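Local coordinates for nitronate monooxygenase family protein (Pseudomonas aeruginosa, PDB 4QIT) that uses FMN and molecular oxygen to denitrify alkyl nitronates oxidatively, with the toxin propionate 3-nitronate as its presumed physiological substrate, at residues Arg13-Gln18 / Gly42-Ile47; Ser137-Ala142 / Leu159-Thr164; Ala270-Thr275 / Ser282-Pro287. The protein carries 1 engineered substitution. All coordinates share one frame; numbering follows the deposited sequence.

In the fold
The three contacts follow one another along the chain, each closing before the next opens. Interactions 1 and 2 share the eight-stranded parallel sheet of the TIM barrel: the first lies at the N-terminal end of strand 45-48, the second runs along strands 135-139 and 157-162. Their centres are about 18 Å apart. Interaction 3 pairs strands 273-275 and 283-285 in a separate antiparallel sheet, its centre about 20 Å from that of interaction 2 and about 29 Å from that of interaction 1, across the centre of the chain. Interactions 2 and 3 approach nitroethane from the barrel and from the hairpin, whereas in interaction 1 the Leu-44 side chain is about 11 Å from FMN.

Interaction 1: residues Arg13-Gln18 / Gly42-Ile47; sequences RLLGIQ and GGLGSI
Leu-15, Ile-17 and Leu-44 supply the apolar part of this contact. Leu-44 holds CG anti to its backbone N (chi1 -169°), which sends its two methyls to different partners: CD2 meets Leu-15 CD2 tip to tip at 3.7 Å, and CD1 reaches Ile-17 CG2 at 4.0 Å. Both neighbours cross the leucine at about a right angle. Ile-17 touches along more than one branch. Its CG1 sits between the backbone N and the carbonyl carbon, and from there CD1 extends to Leu-44 CB, 4.0 Å away. Pro-71, which touches both Ile-17 and Leu-44, and Ile-22 of strand 21-23, which touches Leu-44, continue this packing.

The setting is the N-terminal end of a TIM barrel, where the chain leaving helix 8-14 passes the entrance to strand 45-48 on its way to strand 21-23. Leu-44 is also backbone-bonded to Ile-21 and Gln-23, evidence that the first two strands pair and close the barrel.

Polar contact is confined to the backbone. Gln-18 N donates to Gly-42 O over 3.2 Å, a weak bond with an N-H...O angle of 134°. The same carbonyl oxygen lies 3.8 Å from Ile-17 CB, and Gly-43 O lies 3.8 Å from Ile-17 CG2, which places the isoleucine beside two successive peptide oxygens. Gly-42 ends helix 32-41 in a Schellman motif with phi 124°, a backbone setting at which a CB would run into the preceding carbonyl oxygen. The nearest approach of the two backbones is here, with Gln-18 CA and Gly-42 CA 5.0 Å apart. The carboxamide of Gln-18 turns away from this approach.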
ATOM      1  N   ARG A  13       5.182 -24.953 -15.000  1.00 16.29           N
ATOM      2  CA  ARG A  13       5.659 -26.332 -15.034  1.00 15.32           C
ATOM      3  C   ARG A  13       5.608 -26.963 -13.644  1.00 16.08           C
ATOM      4  O   ARG A  13       5.265 -28.136 -13.499  1.00 18.00           O
ATOM      5  CB  ARG A  13       7.084 -26.392 -15.596  1.00 17.26           C
ATOM      6  CG  ARG A  13       7.551 -27.803 -15.987  1.00 19.93           C
ATOM      7  CD  ARG A  13       6.836 -28.286 -17.248  1.00 26.62           C
ATOM      8  NE  ARG A  13       7.627 -29.250 -18.017  1.00 26.80           N
ATOM      9  CZ  ARG A  13       7.409 -30.562 -18.035  1.00 26.29           C
ATOM     10  NH1 ARG A  13       6.420 -31.092 -17.324  1.00 23.69           N
ATOM     11  NH2 ARG A  13       8.179 -31.349 -18.774  1.00 24.02           N
ATOM     12  N   LEU A  14       5.941 -26.178 -12.624  1.00 13.30           N
ATOM     13  CA  LEU A  14       5.938 -26.664 -11.247  1.00 18.04           C
ATOM     14  C   LEU A  14       4.541 -27.086 -10.828  1.00 18.12           C
ATOM     15  O   LEU A  14       4.349 -28.127 -10.197  1.00 18.38           O
ATOM     16  CB  LEU A  14       6.444 -25.581 -10.299  1.00 16.17           C
ATOM     17  CG  LEU A  14       6.444 -25.928  -8.811  1.00 17.15           C
ATOM     18  CD1 LEU A  14       7.509 -26.972  -8.526  1.00 21.45           C
ATOM     19  CD2 LEU A  14       6.668 -24.673  -7.973  1.00 19.99           C
ATOM     20  N   LEU A  15       3.559 -26.264 -11.168  1.00 15.70           N
ATOM     21  CA  LEU A  15       2.185 -26.650 -10.936  1.00 15.69           C
ATOM     22  C   LEU A  15       1.769 -27.396 -12.190  1.00 20.76           C
ATOM     23  O   LEU A  15       2.571 -27.550 -13.093  1.00 27.59           O
ATOM     24  CB  LEU A  15       1.341 -25.429 -10.588  1.00 17.16           C
ATOM     25  CG  LEU A  15       1.703 -25.269  -9.097  1.00 22.68           C
ATOM     26  CD1 LEU A  15       2.758 -24.185  -8.815  1.00 16.07           C
ATOM     27  CD2 LEU A  15       0.509 -25.194  -8.156  1.00 17.92           C
ATOM     28  N   GLY A  16       0.575 -27.932 -12.272  1.00 28.02           N
ATOM     29  CA  GLY A  16       0.364 -28.722 -13.474  1.00 31.02           C
ATOM     30  C   GLY A  16      -0.231 -27.950 -14.634  1.00 20.89           C
ATOM     31  O   GLY A  16      -0.960 -28.534 -15.423  1.00 21.22           O
ATOM     32  N   ILE A  17       0.075 -26.657 -14.753  1.00 18.48           N
ATOM     33  CA  ILE A  17      -0.850 -25.743 -15.438  1.00 18.33           C
ATOM     34  C   ILE A  17      -0.286 -24.998 -16.641  1.00 16.01           C
ATOM     35  O   ILE A  17       0.924 -24.991 -16.865  1.00 18.41           O
ATOM     36  CB  ILE A  17      -1.444 -24.719 -14.441  1.00 16.20           C
ATOM     37  CG1 ILE A  17      -0.367 -23.735 -13.964  1.00 15.20           C
ATOM     38  CG2 ILE A  17      -2.093 -25.451 -13.277  1.00 14.72           C
ATOM     39  CD1 ILE A  17      -0.792 -22.868 -12.761  1.00 15.12           C
ATOM     40  N   GLN A  18      -1.167 -24.344 -17.395  1.00 14.80           N
ATOM     41  CA  GLN A  18      -0.764 -23.629 -18.599  1.00 16.00           C
ATOM     42  C   GLN A  18      -0.524 -22.130 -18.378  1.00 16.40           C
ATOM     43  O   GLN A  18       0.298 -21.532 -19.068  1.00 16.52           O
ATOM     44  CB  GLN A  18      -1.799 -23.836 -19.712  1.00 20.20           C
ATOM     45  CG  GLN A  18      -1.923 -25.281 -20.176  1.00 27.93           C
ATOM     46  CD  GLN A  18      -0.642 -25.797 -20.801  1.00 33.34           C
ATOM     47  OE1 GLN A  18      -0.035 -25.130 -21.639  1.00 40.04           O
ATOM     48  NE2 GLN A  18      -0.215 -26.989 -20.387  1.00 36.83           N
ATOM     49  N   GLY A  42      -7.173 -23.012 -17.822  1.00 13.02           N
ATOM     50  CA  GLY A  42      -5.727 -23.078 -17.908  1.00 14.62           C
ATOM     51  C   GLY A  42      -4.948 -22.501 -16.738  1.00 15.43           C
ATOM     52  O   GLY A  42      -3.721 -22.618 -16.701  1.00 13.91           O
ATOM     53  N   GLY A  43      -5.649 -21.880 -15.794  1.00 11.96           N
ATOM     54  CA  GLY A  43      -5.004 -21.349 -14.600  1.00 12.89           C
ATOM     55  C   GLY A  43      -5.092 -22.304 -13.424  1.00 13.98           C
ATOM     56  O   GLY A  43      -5.286 -23.509 -13.610  1.00 13.93           O
ATOM     57  N   LEU A  44      -4.969 -21.774 -12.207  1.00 10.41           N
ATOM     58  CA  LEU A  44      -5.089 -22.605 -11.011  1.00 10.62           C
ATOM     59  C   LEU A  44      -6.295 -22.149 -10.208  1.00  9.52           C
ATOM     60  O   LEU A  44      -6.259 -21.096  -9.557  1.00 10.17           O
ATOM     61  CB  LEU A  44      -3.814 -22.520 -10.159  1.00  9.93           C
ATOM     62  CG  LEU A  44      -3.679 -23.525  -9.009  1.00  9.00           C
ATOM     63  CD1 LEU A  44      -3.462 -24.933  -9.586  1.00 11.56           C
ATOM     64  CD2 LEU A  44      -2.537 -23.135  -8.080  1.00 11.00           C
ATOM     65  N   GLY A  45      -7.375 -22.925 -10.262  1.00  9.74           N
ATOM     66  CA  GLY A  45      -8.548 -22.636  -9.457  1.00  9.95           C
ATOM     67  C   GLY A  45      -8.244 -22.954  -8.011  1.00 10.51           C
ATOM     68  O   GLY A  45      -7.339 -23.758  -7.722  1.00  9.75           O
ATOM     69  N   SER A  46      -8.981 -22.324  -7.098  1.00  9.17           N
ATOM     70  CA  SER A  46      -8.757 -22.547  -5.668  1.00  9.26           C
ATOM     71  C   SER A  46     -10.048 -22.646  -4.879  1.00  8.61           C
ATOM     72  O   SER A  46     -11.044 -21.998  -5.209  1.00 10.78           O
ATOM     73  CB  SER A  46      -7.887 -21.430  -5.060  1.00  9.33           C
ATOM     74  OG  SER A  46      -6.685 -21.227  -5.791  1.00 10.11           O
ATOM     75  N   ILE A  47     -10.022 -23.458  -3.828  1.00 10.42           N
ATOM     76  CA  ILE A  47     -11.080 -23.445  -2.818  1.00 10.42           C
ATOM     77  C   ILE A  47     -10.483 -23.280  -1.427  1.00 11.16           C
ATOM     78  O   ILE A  47      -9.311 -23.601  -1.196  1.00 11.92           O
ATOM     79  CB  ILE A  47     -11.966 -24.716  -2.834  1.00 11.68           C
ATOM     80  CG1 ILE A  47     -11.119 -25.978  -2.655  1.00 13.19           C
ATOM     81  CG2 ILE A  47     -12.810 -24.776  -4.115  1.00 13.61           C
ATOM     82  CD1 ILE A  47     -11.931 -27.277  -2.526  1.00 15.72           C
TER

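Interaction 2: residues Ser137-Ala142 / Leu159-Thr164. With FMN (flavin mononucleotide), chain C.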
ATOM      1  N   SER A 137      -2.364 -24.507   0.044  1.00 12.66           N
ATOM      2  CA  SER A 137      -1.878 -23.195   0.451  1.00 11.87           C
ATOM      3  C   SER A 137      -2.269 -22.878   1.893  1.00 10.15           C
ATOM      4  O   SER A 137      -3.284 -23.377   2.395  1.00 12.38           O
ATOM      5  CB  SER A 137      -2.434 -22.117  -0.484  1.00 14.72           C
ATOM      6  OG  SER A 137      -1.810 -22.165  -1.750  1.00 29.72           O
ATOM      7  N   PHE A 138      -1.468 -22.034   2.540  1.00 10.10           N
ATOM      8  CA  PHE A 138      -1.696 -21.660   3.927  1.00 10.87           C
ATOM      9  C   PHE A 138      -1.694 -20.154   4.100  1.00 10.34           C
ATOM     10  O   PHE A 138      -0.900 -19.445   3.463  1.00 12.40           O
ATOM     11  CB  PHE A 138      -0.633 -22.293   4.837  1.00 10.50           C
ATOM     12  CG  PHE A 138      -0.677 -23.790   4.831  1.00 10.67           C
ATOM     13  CD1 PHE A 138      -1.628 -24.460   5.574  1.00 12.53           C
ATOM     14  CD2 PHE A 138       0.218 -24.524   4.062  1.00 12.46           C
ATOM     15  CE1 PHE A 138      -1.695 -25.856   5.574  1.00 13.09           C
ATOM     16  CE2 PHE A 138       0.166 -25.925   4.055  1.00 14.00           C
ATOM     17  CZ  PHE A 138      -0.794 -26.588   4.806  1.00 11.91           C
ATOM     18  N   HIS A 139      -2.584 -19.678   4.967  1.00  9.76           N
ATOM     19  CA  HIS A 139      -2.759 -18.255   5.250  1.00 10.39           C
ATOM     20  C   HIS A 139      -2.577 -18.037   6.744  1.00 11.85           C
ATOM     21  O   HIS A 139      -3.025 -18.862   7.543  1.00 13.02           O
ATOM     22  CB  HIS A 139      -4.172 -17.814   4.858  1.00 12.26           C
ATOM     23  CG  HIS A 139      -4.289 -16.356   4.545  1.00 11.35           C
ATOM     24  ND1 HIS A 139      -3.568 -15.754   3.531  1.00 13.64           N
ATOM     25  CD2 HIS A 139      -5.045 -15.378   5.096  1.00 14.61           C
ATOM     26  CE1 HIS A 139      -3.872 -14.476   3.476  1.00 15.66           C
ATOM     27  NE2 HIS A 139      -4.766 -14.215   4.421  1.00 12.06           N
ATOM     28  N   PHE A 140      -1.931 -16.924   7.097  1.00 10.32           N
ATOM     29  CA  PHE A 140      -1.692 -16.473   8.480  1.00 10.98           C
ATOM     30  C   PHE A 140      -0.442 -17.057   9.122  1.00 13.57           C
ATOM     31  O   PHE A 140      -0.045 -16.610  10.200  1.00 14.32           O
ATOM     32  CB  PHE A 140      -2.880 -16.724   9.425  1.00 11.70           C
ATOM     33  CG  PHE A 140      -4.172 -16.077   9.005  1.00 10.50           C
ATOM     34  CD1 PHE A 140      -4.226 -14.752   8.582  1.00  9.14           C
ATOM     35  CD2 PHE A 140      -5.353 -16.798   9.088  1.00 11.38           C
ATOM     36  CE1 PHE A 140      -5.445 -14.178   8.240  1.00 11.73           C
ATOM     37  CE2 PHE A 140      -6.564 -16.237   8.744  1.00 12.11           C
ATOM     38  CZ  PHE A 140      -6.614 -14.923   8.316  1.00 12.25           C
ATOM     39  N   GLY A 141       0.161 -18.054   8.483  1.00 11.55           N
ATOM     40  CA  GLY A 141       1.363 -18.682   9.017  1.00 12.17           C
ATOM     41  C   GLY A 141       1.783 -19.876   8.180  1.00 13.24           C
ATOM     42  O   GLY A 141       1.061 -20.306   7.271  1.00 13.82           O
ATOM     43  N   ALA A 142       2.957 -20.419   8.488  1.00 16.87           N
ATOM     44  CA  ALA A 142       3.420 -21.627   7.819  1.00 16.55           C
ATOM     45  C   ALA A 142       3.339 -22.777   8.809  1.00 19.67           C
ATOM     46  O   ALA A 142       3.630 -22.600   9.998  1.00 22.52           O
ATOM     47  CB  ALA A 142       4.838 -21.454   7.327  1.00 19.27           C
ATOM     48  N   LEU A 159       2.122 -23.758  -0.973  1.00 11.78           N
ATOM     49  CA  LEU A 159       2.281 -22.304  -1.018  1.00 11.21           C
ATOM     50  C   LEU A 159       1.949 -21.722   0.352  1.00 10.68           C
ATOM     51  O   LEU A 159       1.068 -22.233   1.048  1.00 11.53           O
ATOM     52  CB  LEU A 159       1.332 -21.675  -2.040  1.00 11.65           C
ATOM     53  CG  LEU A 159       1.264 -22.183  -3.483  1.00 18.34           C
ATOM     54  CD1 LEU A 159       0.771 -21.063  -4.392  1.00 20.90           C
ATOM     55  CD2 LEU A 159       2.578 -22.730  -3.983  1.00 24.10           C
ATOM     56  N   VAL A 160       2.633 -20.644   0.729  1.00 10.55           N
ATOM     57  CA  VAL A 160       2.280 -19.914   1.944  1.00 11.32           C
ATOM     58  C   VAL A 160       2.288 -18.417   1.666  1.00  8.24           C
ATOM     59  O   VAL A 160       3.183 -17.909   0.991  1.00 10.52           O
ATOM     60  CB  VAL A 160       3.252 -20.222   3.121  1.00 12.48           C
ATOM     61  CG1 VAL A 160       2.777 -19.534   4.403  1.00 11.91           C
ATOM     62  CG2 VAL A 160       3.375 -21.717   3.366  1.00 13.77           C
ATOM     63  N   CYS A 161       1.283 -17.712   2.174  1.00 10.68           N
ATOM     64  CA  CYS A 161       1.217 -16.267   2.033  1.00 11.11           C
ATOM     65  C   CYS A 161       2.146 -15.555   3.020  1.00 10.66           C
ATOM     66  O   CYS A 161       2.263 -15.960   4.192  1.00 11.57           O
ATOM     67  CB  CYS A 161      -0.220 -15.819   2.272  1.00 10.46           C
ATOM     68  SG  CYS A 161      -0.465 -14.056   2.164  1.00 13.67           S
ATOM     69  N   ALA A 162       2.814 -14.506   2.552  1.00  9.16           N
ATOM     70  CA  ALA A 162       3.622 -13.651   3.426  1.00 10.30           C
ATOM     71  C   ALA A 162       3.388 -12.193   3.066  1.00  9.74           C
ATOM     72  O   ALA A 162       3.127 -11.881   1.895  1.00 10.26           O
ATOM     73  CB  ALA A 162       5.094 -13.990   3.296  1.00 11.42           C
ATOM     74  N   THR A 163       3.490 -11.303   4.055  1.00  9.08           N
ATOM     75  CA  THR A 163       3.287  -9.869   3.820  1.00  8.56           C
ATOM     76  C   THR A 163       4.563  -9.046   3.947  1.00  9.77           C
ATOM     77  O   THR A 163       4.554  -7.852   3.670  1.00  9.29           O
ATOM     78  CB  THR A 163       2.204  -9.249   4.743  1.00  9.09           C
ATOM     79  OG1 THR A 163       2.678  -9.224   6.098  1.00  9.72           O
ATOM     80  CG2 THR A 163       0.890 -10.012   4.637  1.00  9.31           C
ATOM     81  N   THR A 164       5.650  -9.681   4.384  1.00  9.97           N
ATOM     82  CA  THR A 164       6.918  -8.978   4.599  1.00 10.72           C
ATOM     83  C   THR A 164       8.065  -9.911   4.263  1.00 10.96           C
ATOM     84  O   THR A 164       7.887 -11.129   4.252  1.00 11.21           O
ATOM     85  CB  THR A 164       7.123  -8.569   6.079  1.00 11.66           C
ATOM     86  OG1 THR A 164       7.275  -9.754   6.876  1.00 12.71           O
ATOM     87  CG2 THR A 164       5.964  -7.723   6.598  1.00 13.39           C
TER
HETATM   88  N1  FMN C 401      -6.937 -15.676   1.327  1.00 26.23           N
HETATM   89  C2  FMN C 401      -6.850 -16.879   2.016  1.00 22.75           C
HETATM   90  O2  FMN C 401      -5.745 -17.344   2.263  1.00 31.43           O
HETATM   91  N3  FMN C 401      -7.976 -17.574   2.397  1.00 21.59           N
HETATM   92  C4  FMN C 401      -9.214 -17.037   2.113  1.00 21.28           C
HETATM   93  O4  FMN C 401     -10.247 -17.612   2.445  1.00 20.96           O
HETATM   94  C4A FMN C 401      -9.305 -15.833   1.438  1.00 27.42           C
HETATM   95  N5  FMN C 401     -10.551 -15.329   1.175  1.00 27.68           N
HETATM   96  C5A FMN C 401     -10.693 -14.147   0.489  1.00 23.83           C
HETATM   97  C6  FMN C 401     -11.976 -13.683   0.234  1.00 22.71           C
HETATM   98  C7  FMN C 401     -12.172 -12.508  -0.463  1.00 21.93           C
HETATM   99  C7M FMN C 401     -13.591 -12.085  -0.719  1.00 23.97           C
HETATM  100  C8  FMN C 401     -11.070 -11.768  -0.890  1.00 21.00           C
HETATM  101  C8M FMN C 401     -11.269 -10.477  -1.632  1.00 22.62           C
HETATM  102  C9  FMN C 401      -9.778 -12.237  -0.625  1.00 23.22           C
HETATM  103  C9A FMN C 401      -9.578 -13.437   0.066  1.00 24.50           C
HETATM  104  N10 FMN C 401      -8.303 -13.937   0.340  1.00 25.57           N
HETATM  105  C10 FMN C 401      -8.173 -15.137   1.035  1.00 24.26           C
HETATM  106  C1' FMN C 401      -7.077 -13.167  -0.082  1.00 23.08           C
HETATM  107  C2' FMN C 401      -6.529 -13.603  -1.430  1.00 23.73           C
HETATM  108  O2' FMN C 401      -5.858 -14.828  -1.286  1.00 23.23           O
HETATM  109  C3' FMN C 401      -5.533 -12.586  -1.970  1.00 20.65           C
HETATM  110  O3' FMN C 401      -4.601 -12.183  -0.989  1.00 19.08           O
HETATM  111  C4' FMN C 401      -6.312 -11.363  -2.399  1.00 18.01           C
HETATM  112  O4' FMN C 401      -7.554 -11.761  -2.947  1.00 20.42           O
HETATM  113  C5' FMN C 401      -5.518 -10.633  -3.469  1.00 17.85           C
HETATM  114  O5' FMN C 401      -6.081  -9.358  -3.517  1.00 10.56           O
HETATM  115  P   FMN C 401      -7.054  -8.919  -4.697  1.00  7.93           P
HETATM  116  O1P FMN C 401      -6.808  -9.788  -5.902  1.00 10.49           O
HETATM  117  O2P FMN C 401      -6.796  -7.465  -4.945  1.00  8.78           O
HETATM  118  O3P FMN C 401      -8.430  -9.160  -4.172  1.00 10.36           O
HETATM  119  O   HOH W   1      -0.144 -15.406   5.564  1.00 12.16           O
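Phe-138 and Val-160 form a parallel pair whose side chains leave the sheet on the same face. Val-160 CG2 comes to the edge of the phenyl ring, near its plane, at 4.3 Å from Phe-138 CD2. The other branch, CG1, is anti to the backbone N (chi1 -175°) and extends instead under the loop that follows the first strand, where it meets Ala-142 CB at 4.1 Å and Gly-141 O at 3.4 Å. That buried oxygen has no polar partner in the model. Val-171 of helix 165-173 packs on Val-160, which identifies this face as the one turned to the helices.

Ser-137 and Leu-159, the other bridged pair, point to the opposite face, into the barrel. Ser-137 OG lies close against Leu-159 CB at 3.2 Å, its polar bond going to Asn-73 OD1. One step further along, Cys-161 approaches the imidazole of His-139 obliquely, with SG 4.5 Å from the ring centroid and 67° off its normal. FMN C2 lies over one face of the same ring, offset toward the rim, and His-139 NE2 is hydrogen-bonded to Ser-189 O, which restrains the ring.

Two backbone bonds fix the register. Phe-138 N donates to Leu-159 O at 2.9 Å, whereas Cys-161 N reaches Phe-138 O at 3.1 Å in a nearly straight bond of 170°. Where the strands diverge, a water takes over, accepting from Phe-140 N and donating to Cys-161 O.

The arrangement is a parallel beta-alpha-beta unit, strand 135-139, helix 145-153 and strand 157-162, of a TIM barrel. The end of strand 135-139 carries His-139 to the flavin, in keeping with the placement of active sites at the C-terminal ends of barrel strands.

Interaction 3: residues Ala270-Thr275 / Ser282-Pro287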
ATOM      1  N   ALA A 270     -15.458   2.371  -5.129  1.00 13.86           N
ATOM      2  CA  ALA A 270     -14.466   3.438  -5.167  1.00 15.92           C
ATOM      3  C   ALA A 270     -13.594   3.485  -3.918  1.00 14.38           C
ATOM      4  O   ALA A 270     -12.548   4.128  -3.921  1.00 17.84           O
ATOM      5  CB  ALA A 270     -15.136   4.785  -5.389  1.00 18.53           C
ATOM      6  N   ARG A 271     -14.013   2.841  -2.833  1.00 11.12           N
ATOM      7  CA  ARG A 271     -13.199   2.923  -1.620  1.00 13.82           C
ATOM      8  C   ARG A 271     -13.279   1.654  -0.769  1.00 13.13           C
ATOM      9  O   ARG A 271     -14.366   1.161  -0.438  1.00 14.57           O
ATOM     10  CB  ARG A 271     -13.572   4.186  -0.822  1.00 16.86           C
ATOM     11  CG  ARG A 271     -12.755   4.483   0.448  1.00 22.45           C
ATOM     12  CD  ARG A 271     -11.370   5.119   0.209  1.00 20.31           C
ATOM     13  NE  ARG A 271     -11.329   6.261  -0.714  1.00 23.83           N
ATOM     14  CZ  ARG A 271     -11.061   7.522  -0.382  1.00 28.00           C
ATOM     15  NH1 ARG A 271     -10.819   7.857   0.880  1.00 33.98           N
ATOM     16  NH2 ARG A 271     -11.024   8.458  -1.328  1.00 19.37           N
ATOM     17  N   THR A 272     -12.113   1.085  -0.480  1.00 11.18           N
ATOM     18  CA  THR A 272     -12.020  -0.020   0.472  1.00  8.78           C
ATOM     19  C   THR A 272     -11.334   0.457   1.747  1.00 10.59           C
ATOM     20  O   THR A 272     -10.680   1.501   1.767  1.00 10.24           O
ATOM     21  CB  THR A 272     -11.236  -1.232  -0.082  1.00  8.42           C
ATOM     22  OG1 THR A 272      -9.850  -0.882  -0.246  1.00  9.58           O
ATOM     23  CG2 THR A 272     -11.818  -1.711  -1.416  1.00  9.68           C
ATOM     24  N   ALA A 273     -11.476  -0.309   2.817  1.00  9.20           N
ATOM     25  CA  ALA A 273     -10.811   0.017   4.074  1.00  9.22           C
ATOM     26  C   ALA A 273     -10.483  -1.251   4.831  1.00  9.16           C
ATOM     27  O   ALA A 273     -11.055  -2.317   4.568  1.00  9.15           O
ATOM     28  CB  ALA A 273     -11.685   0.932   4.928  1.00 12.01           C
ATOM     29  N   LEU A 274      -9.554  -1.126   5.772  1.00  9.49           N
ATOM     30  CA  LEU A 274      -9.204  -2.220   6.668  1.00  9.46           C
ATOM     31  C   LEU A 274     -10.028  -2.147   7.938  1.00 12.46           C
ATOM     32  O   LEU A 274     -10.306  -1.061   8.458  1.00 14.05           O
ATOM     33  CB  LEU A 274      -7.723  -2.139   7.039  1.00 10.58           C
ATOM     34  CG  LEU A 274      -6.769  -2.371   5.875  1.00 11.73           C
ATOM     35  CD1 LEU A 274      -5.346  -1.937   6.237  1.00 15.11           C
ATOM     36  CD2 LEU A 274      -6.795  -3.842   5.514  1.00 10.47           C
ATOM     37  N   THR A 275     -10.419  -3.308   8.448  1.00 10.54           N
ATOM     38  CA  THR A 275     -11.135  -3.377   9.710  1.00 11.05           C
ATOM     39  C   THR A 275     -10.679  -4.592  10.509  1.00 11.42           C
ATOM     40  O   THR A 275     -10.375  -5.645   9.944  1.00  9.91           O
ATOM     41  CB  THR A 275     -12.665  -3.450   9.492  1.00 12.71           C
ATOM     42  OG1 THR A 275     -13.326  -3.546  10.763  1.00 15.54           O
ATOM     43  CG2 THR A 275     -13.061  -4.665   8.619  1.00 11.02           C
ATOM     44  N   SER A 282      -7.225  -8.052  10.933  1.00  8.82           N
ATOM     45  CA  SER A 282      -7.293  -7.016   9.906  1.00 10.62           C
ATOM     46  C   SER A 282      -7.658  -7.600   8.537  1.00  9.34           C
ATOM     47  O   SER A 282      -7.052  -8.581   8.080  1.00 10.11           O
ATOM     48  CB  SER A 282      -5.941  -6.317   9.797  1.00 10.23           C
ATOM     49  OG  SER A 282      -6.025  -5.179   8.953  1.00 14.04           O
ATOM     50  N   ALA A 283      -8.650  -6.986   7.891  1.00  8.25           N
ATOM     51  CA  ALA A 283      -9.168  -7.460   6.609  1.00  8.04           C
ATOM     52  C   ALA A 283      -9.720  -6.295   5.815  1.00  9.12           C
ATOM     53  O   ALA A 283     -10.233  -5.339   6.395  1.00  8.28           O
ATOM     54  CB  ALA A 283     -10.236  -8.511   6.831  1.00  9.30           C
ATOM     55  N   ARG A 284      -9.595  -6.369   4.490  1.00  7.73           N
ATOM     56  CA  ARG A 284      -9.978  -5.280   3.611  1.00  7.80           C
ATOM     57  C   ARG A 284     -11.286  -5.539   2.870  1.00  6.97           C
ATOM     58  O   ARG A 284     -11.442  -6.560   2.201  1.00  8.13           O
ATOM     59  CB  ARG A 284      -8.877  -5.003   2.588  1.00  6.11           C
ATOM     60  CG  ARG A 284      -9.255  -3.854   1.627  1.00  6.94           C
ATOM     61  CD  ARG A 284      -8.174  -3.561   0.567  1.00  7.32           C
ATOM     62  NE  ARG A 284      -6.903  -3.190   1.189  1.00  6.24           N
ATOM     63  CZ  ARG A 284      -6.661  -2.029   1.788  1.00  7.25           C
ATOM     64  NH1 ARG A 284      -7.599  -1.083   1.856  1.00  7.76           N
ATOM     65  NH2 ARG A 284      -5.470  -1.831   2.344  1.00  8.06           N
ATOM     66  N   GLY A 285     -12.212  -4.594   2.956  1.00  8.27           N
ATOM     67  CA  GLY A 285     -13.434  -4.712   2.181  1.00  7.94           C
ATOM     68  C   GLY A 285     -14.132  -3.390   1.996  1.00  8.31           C
ATOM     69  O   GLY A 285     -13.575  -2.331   2.286  1.00  8.63           O
ATOM     70  N   LEU A 286     -15.364  -3.457   1.502  1.00  8.94           N
ATOM     71  CA  LEU A 286     -16.179  -2.263   1.274  1.00  8.71           C
ATOM     72  C   LEU A 286     -16.813  -1.863   2.608  1.00  9.93           C
ATOM     73  O   LEU A 286     -17.630  -2.605   3.160  1.00 10.69           O
ATOM     74  CB  LEU A 286     -17.262  -2.567   0.225  1.00  8.11           C
ATOM     75  CG  LEU A 286     -16.757  -3.186  -1.082  1.00  7.46           C
ATOM     76  CD1 LEU A 286     -17.893  -3.590  -2.013  1.00 11.43           C
ATOM     77  CD2 LEU A 286     -15.838  -2.234  -1.809  1.00 11.08           C
ATOM     78  N   PRO A 287     -16.424  -0.703   3.151  1.00  9.25           N
ATOM     79  CA  PRO A 287     -16.814  -0.358   4.525  1.00  8.22           C
ATOM     80  C   PRO A 287     -18.324  -0.215   4.720  1.00  9.55           C
ATOM     81  O   PRO A 287     -19.060   0.288   3.860  1.00 11.62           O
ATOM     82  CB  PRO A 287     -16.092   0.976   4.789  1.00 11.31           C
ATOM     83  CG  PRO A 287     -15.712   1.484   3.434  1.00 13.96           C
ATOM     84  CD  PRO A 287     -15.517   0.297   2.553  1.00  9.24           C
TER
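Arg-284 and Thr-272 make the side-chain hydrogen bond of this pair of strands: NH1 donates to OG1 at 3.1 Å, with the hydroxyl oxygen 22° out of the guanidinium plane. The extended start of the arginine chain bends at chi3 (-60°), which turns the guanidinium back over the neighbouring strand. While Thr-272 OG1 holds NH1, Ile-184 O holds NH2, and NE adds a weak further bond to Ala-186 O.

Four backbone bonds join the strands. Ala-273 and Gly-285 exchange a reciprocal pair, both 3.0 Å from N to O. Thr-275 N reaches Ala-283 O at 2.9 Å, and Ala-283 N returns to Thr-275 O at 3.0 Å through a more bent N-H...O angle of 139°. Between them, Leu-274 and Arg-284 form the non-hydrogen-bonded pair.

Leu-274 lays CG over one face of the guanidinium, 3.7 Å above its plane, and its CD2 touches Arg-284 CB. Beyond the strands, Pro-287 CD abuts Arg-271 O at 3.3 Å. Arg-271 itself is salt-bridged to Glu-166 of the second subunit.

This is an antiparallel beta hairpin; strand 188-189, with Gly-188 and Ser-189 of the nitroethane pocket, flanks its second strand.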